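PDB 2DRH: 361aa long hypothetical D-aminopeptidase from Pyrococcus horikoshii, which is of unknown function but may act as an aminopeptidase of the S58 (DmpA) type. Local coordinates for residues Lys25-Gly37 with Val48-Gly60. Numbering follows the deposited sequence.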
loop_
_atom_site.group_PDB
_atom_site.type_symbol
_atom_site.label_atom_id
_atom_site.label_comp_id
_atom_site.label_asym_id
_atom_site.label_seq_id
_atom_site.Cartn_x
_atom_site.Cartn_y
_atom_site.Cartn_z
ATOM N N LYS A 25 3.806 -30.772 -3.482
ATOM C CA LYS A 25 4.660 -31.645 -2.685
ATOM C C LYS A 25 5.287 -30.967 -1.472
ATOM O O LYS A 25 5.922 -29.916 -1.589
ATOM C CB LYS A 25 5.766 -32.255 -3.558
ATOM C CG LYS A 25 6.840 -31.273 -3.994
ATOM C CD LYS A 25 6.372 -30.387 -5.141
ATOM C CE LYS A 25 7.272 -29.171 -5.310
ATOM N NZ LYS A 25 7.107 -28.231 -4.160
ATOM N N GLY A 26 5.106 -31.584 -0.309
ATOM C CA GLY A 26 5.670 -31.035 0.910
ATOM C C GLY A 26 4.645 -30.331 1.777
ATOM O O GLY A 26 4.770 -30.322 3.003
ATOM N N VAL A 27 3.635 -29.735 1.148
ATOM C CA VAL A 27 2.592 -29.033 1.893
ATOM C C VAL A 27 1.753 -30.045 2.666
ATOM O O VAL A 27 1.432 -31.115 2.153
ATOM C CB VAL A 27 1.677 -28.210 0.940
ATOM C CG1 VAL A 27 0.505 -27.602 1.710
ATOM C CG2 VAL A 27 2.491 -27.108 0.280
ATOM N N LYS A 28 1.408 -29.707 3.904
ATOM C CA LYS A 28 0.609 -30.589 4.744
ATOM C C LYS A 28 -0.470 -29.820 5.511
ATOM O O LYS A 28 -0.276 -28.655 5.861
ATOM C CB LYS A 28 1.528 -31.337 5.710
ATOM C CG LYS A 28 2.490 -32.296 4.990
ATOM C CD LYS A 28 3.593 -32.796 5.907
ATOM C CE LYS A 28 3.039 -33.583 7.079
ATOM N NZ LYS A 28 4.097 -33.842 8.106
ATOM N N VAL A 29 -1.604 -30.483 5.755
ATOM C CA VAL A 29 -2.734 -29.877 6.465
ATOM C C VAL A 29 -3.222 -30.754 7.618
ATOM O O VAL A 29 -3.428 -31.959 7.452
ATOM C CB VAL A 29 -3.940 -29.630 5.520
ATOM C CG1 VAL A 29 -5.086 -29.007 6.295
ATOM C CG2 VAL A 29 -3.537 -28.725 4.372
ATOM N N GLY A 30 -3.410 -30.136 8.782
ATOM C CA GLY A 30 -3.882 -30.858 9.951
ATOM C C GLY A 30 -5.046 -30.130 10.601
ATOM O O GLY A 30 -5.091 -28.898 10.578
ATOM N N HIS A 31 -5.977 -30.885 11.184
ATOM C CA HIS A 31 -7.159 -30.313 11.833
ATOM C C HIS A 31 -7.367 -30.767 13.276
ATOM O O HIS A 31 -6.905 -31.828 13.691
ATOM C CB HIS A 31 -8.447 -30.716 11.105
ATOM C CG HIS A 31 -8.536 -30.263 9.685
ATOM N ND1 HIS A 31 -8.425 -28.941 9.312
ATOM C CD2 HIS A 31 -8.839 -30.946 8.556
ATOM C CE1 HIS A 31 -8.666 -28.828 8.019
ATOM N NE2 HIS A 31 -8.921 -30.031 7.537
ATOM N N VAL A 32 -8.106 -29.945 14.012
ATOM C CA VAL A 32 -8.513 -30.231 15.380
ATOM C C VAL A 32 -9.929 -29.667 15.404
ATOM O O VAL A 32 -10.134 -28.461 15.203
ATOM C CB VAL A 32 -7.621 -29.534 16.428
ATOM C CG1 VAL A 32 -8.291 -29.589 17.809
ATOM C CG2 VAL A 32 -6.273 -30.237 16.492
ATOM N N THR A 33 -10.901 -30.554 15.606
ATOM C CA THR A 33 -12.314 -30.184 15.596
ATOM C C THR A 33 -12.913 -30.208 16.992
ATOM O O THR A 33 -12.736 -31.172 17.727
ATOM C CB THR A 33 -13.111 -31.143 14.681
ATOM O OG1 THR A 33 -12.506 -31.161 13.382
ATOM C CG2 THR A 33 -14.568 -30.690 14.547
ATOM N N LEU A 34 -13.628 -29.142 17.344
ATOM C CA LEU A 34 -14.237 -29.023 18.664
ATOM C C LEU A 34 -15.746 -28.852 18.605
ATOM O O LEU A 34 -16.253 -27.779 18.267
ATOM C CB LEU A 34 -13.622 -27.840 19.409
ATOM C CG LEU A 34 -12.104 -27.926 19.500
ATOM C CD1 LEU A 34 -11.536 -26.633 20.070
ATOM C CD2 LEU A 34 -11.730 -29.142 20.354
ATOM N N ILE A 35 -16.453 -29.923 18.945
ATOM C CA ILE A 35 -17.906 -29.928 18.940
ATOM C C ILE A 35 -18.401 -30.469 20.274
ATOM O O ILE A 35 -18.024 -31.570 20.684
ATOM C CB ILE A 35 -18.445 -30.807 17.794
ATOM C CG1 ILE A 35 -17.873 -30.310 16.459
ATOM C CG2 ILE A 35 -19.981 -30.783 17.784
ATOM C CD1 ILE A 35 -18.441 -31.009 15.230
ATOM N N LYS A 36 -19.240 -29.693 20.951
ATOM C CA LYS A 36 -19.771 -30.100 22.245
ATOM C C LYS A 36 -20.952 -29.235 22.670
ATOM O O LYS A 36 -20.953 -28.025 22.465
ATOM C CB LYS A 36 -18.673 -30.011 23.314
ATOM C CG LYS A 36 -19.191 -30.039 24.745
ATOM C CD LYS A 36 -18.144 -29.555 25.739
ATOM C CE LYS A 36 -18.740 -29.430 27.136
ATOM N NZ LYS A 36 -19.925 -28.514 27.169
ATOM N N GLY A 37 -21.951 -29.868 23.275
ATOM C CA GLY A 37 -23.117 -29.140 23.741
ATOM C C GLY A 37 -24.155 -28.877 22.670
ATOM O O GLY A 37 -23.942 -29.153 21.488
ATOM N N VAL A 48 -20.243 -25.471 21.665
ATOM C CA VAL A 48 -18.963 -25.215 21.021
ATOM C C VAL A 48 -18.876 -25.870 19.649
ATOM O O VAL A 48 -19.045 -27.082 19.508
ATOM C CB VAL A 48 -17.785 -25.709 21.888
ATOM C CG1 VAL A 48 -17.971 -27.161 22.222
ATOM C CG2 VAL A 48 -16.467 -25.511 21.147
ATOM N N ARG A 49 -18.605 -25.047 18.642
ATOM C CA ARG A 49 -18.486 -25.497 17.261
ATOM C C ARG A 49 -17.359 -24.681 16.635
ATOM O O ARG A 49 -17.601 -23.766 15.856
ATOM C CB ARG A 49 -19.799 -25.241 16.515
ATOM C CG ARG A 49 -21.050 -25.863 17.151
ATOM C CD ARG A 49 -21.186 -27.356 16.859
ATOM N NE ARG A 49 -22.491 -27.886 17.272
ATOM C CZ ARG A 49 -22.835 -28.161 18.530
ATOM N NH1 ARG A 49 -21.972 -27.965 19.522
ATOM N NH2 ARG A 49 -24.049 -28.626 18.800
ATOM N N THR A 50 -16.123 -25.005 16.997
ATOM C CA THR A 50 -14.978 -24.277 16.479
ATOM C C THR A 50 -13.801 -25.233 16.276
ATOM O O THR A 50 -13.981 -26.449 16.278
ATOM C CB THR A 50 -14.590 -23.120 17.448
ATOM O OG1 THR A 50 -13.618 -22.278 16.826
ATOM C CG2 THR A 50 -14.020 -23.662 18.747
ATOM N N GLY A 51 -12.603 -24.693 16.090
ATOM C CA GLY A 51 -11.455 -25.558 15.884
ATOM C C GLY A 51 -10.228 -24.831 15.386
ATOM O O GLY A 51 -10.183 -23.602 15.377
ATOM N N VAL A 52 -9.238 -25.605 14.950
ATOM C CA VAL A 52 -7.981 -25.070 14.457
ATOM C C VAL A 52 -7.496 -25.866 13.253
ATOM O O VAL A 52 -7.626 -27.089 13.209
ATOM C CB VAL A 52 -6.888 -25.135 15.557
ATOM C CG1 VAL A 52 -5.544 -24.670 15.002
ATOM C CG2 VAL A 52 -7.292 -24.281 16.743
ATOM N N THR A 53 -6.942 -25.164 12.272
ATOM C CA THR A 53 -6.414 -25.805 11.077
ATOM C C THR A 53 -5.001 -25.276 10.854
ATOM O O THR A 53 -4.768 -24.060 10.876
ATOM C CB THR A 53 -7.269 -25.490 9.831
ATOM O OG1 THR A 53 -8.576 -26.056 9.985
ATOM C CG2 THR A 53 -6.612 -26.061 8.579
ATOM N N ALA A 54 -4.061 -26.191 10.643
ATOM C CA ALA A 54 -2.672 -25.824 10.428
ATOM C C ALA A 54 -2.200 -26.178 9.021
ATOM O O ALA A 54 -2.488 -27.258 8.519
ATOM C CB ALA A 54 -1.795 -26.521 11.460
ATOM N N ILE A 55 -1.488 -25.253 8.385
ATOM C CA ILE A 55 -0.953 -25.490 7.051
ATOM C C ILE A 55 0.559 -25.307 7.131
ATOM O O ILE A 55 1.048 -24.238 7.509
ATOM C CB ILE A 55 -1.519 -24.499 5.983
ATOM C CG1 ILE A 55 -3.047 -24.591 5.909
ATOM C CG2 ILE A 55 -0.939 -24.828 4.610
ATOM C CD1 ILE A 55 -3.775 -23.575 6.777
ATOM N N LEU A 56 1.290 -26.365 6.788
ATOM C CA LEU A 56 2.749 -26.340 6.807
ATOM C C LEU A 56 3.250 -26.169 5.381
ATOM O O LEU A 56 2.876 -26.936 4.493
ATOM C CB LEU A 56 3.298 -27.650 7.381
ATOM C CG LEU A 56 3.090 -27.959 8.865
ATOM C CD1 LEU A 56 1.632 -27.787 9.258
ATOM C CD2 LEU A 56 3.561 -29.385 9.142
ATOM N N PRO A 57 4.079 -25.143 5.135
ATOM C CA PRO A 57 4.625 -24.889 3.798
ATOM C C PRO A 57 5.389 -26.107 3.269
ATOM O O PRO A 57 5.292 -26.445 2.088
ATOM C CB PRO A 57 5.527 -23.682 4.021
ATOM C CG PRO A 57 4.787 -22.929 5.090
ATOM C CD PRO A 57 4.393 -24.030 6.047
ATOM N N HIS A 58 6.157 -26.743 4.152
ATOM C CA HIS A 58 6.913 -27.946 3.813
ATOM C C HIS A 58 7.040 -28.819 5.060
ATOM O O HIS A 58 6.378 -28.557 6.068
ATOM C CB HIS A 58 8.292 -27.607 3.210
ATOM C CG HIS A 58 9.180 -26.799 4.102
ATOM N ND1 HIS A 58 9.772 -27.315 5.235
ATOM C CD2 HIS A 58 9.592 -25.512 4.016
ATOM C CE1 HIS A 58 10.509 -26.381 5.809
ATOM N NE2 HIS A 58 10.416 -25.276 5.089
ATOM N N GLU A 59 7.886 -29.842 5.007
ATOM C CA GLU A 59 8.019 -30.772 6.131
ATOM C C GLU A 59 9.171 -30.568 7.129
ATOM O O GLU A 59 9.256 -31.276 8.135
ATOM C CB GLU A 59 8.059 -32.198 5.571
ATOM C CG GLU A 59 6.842 -32.533 4.714
ATOM C CD GLU A 59 7.075 -33.715 3.784
ATOM O OE1 GLU A 59 7.935 -33.610 2.878
ATOM O OE2 GLU A 59 6.396 -34.749 3.963
ATOM N N GLY A 60 10.047 -29.604 6.867
ATOM C CA GLY A 60 11.151 -29.359 7.775
ATOM C C GLY A 60 10.874 -28.214 8.734
ATOM O O GLY A 60 9.718 -27.958 9.090
HETATM O O HOH W 1 6.795 -28.197 0.560
#
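Lys-28 to Lys-36 and Val-48 to Leu-56 pair as the two antiparallel strands of a long beta hairpin. Strand 28-36 is an edge strand of a four-stranded sheet of this chain, and strand 48-56 passes the pairing on to strand 96-100. Hydrogen-bonded and non-hydrogen-bonded pairs alternate from Lys-28/Leu-56 to Lys-36/Val-48. In the last pair, Val-48 N reaches Lys-36 O at 2.8 Å, almost straight.

Arg-49 braces the end near the hairpin connection. From CB its chain leaves with CG anti to the carbonyl carbon (chi1 -56°), then bends at chi2 (-79°), which brings the guanidinium to Gly-37. On the way CD lies 3.7 Å from Ile-35 CG2, and that methyl also sits over one guanidinium face. NE donates to Asp-334 O. NH2 binds Gly-37 O at 2.7 Å, and NH1 binds the same oxygen at 3.0 Å. NH1 also donates to Val-48 O, which already accepts from Lys-36 N. With an alanine in its place both arginine donors to Gly-37 O are gone, and the chain there is likely to be held less firmly.

Midway, in the non-hydrogen-bonded pair Gly-51/Thr-33, a CB on Gly-51 would clash with Val-32 O. His-31 and Thr-53 lie side by side. Thr-53 OG1 accepts from Ala-172 N, and His-31 NE2 donates to Glu-166 O. His-31 ND1 and Thr-53 OG1 share a hydrogen bond of 3.0 Å, with the hydroxyl at the ring edge, near its plane.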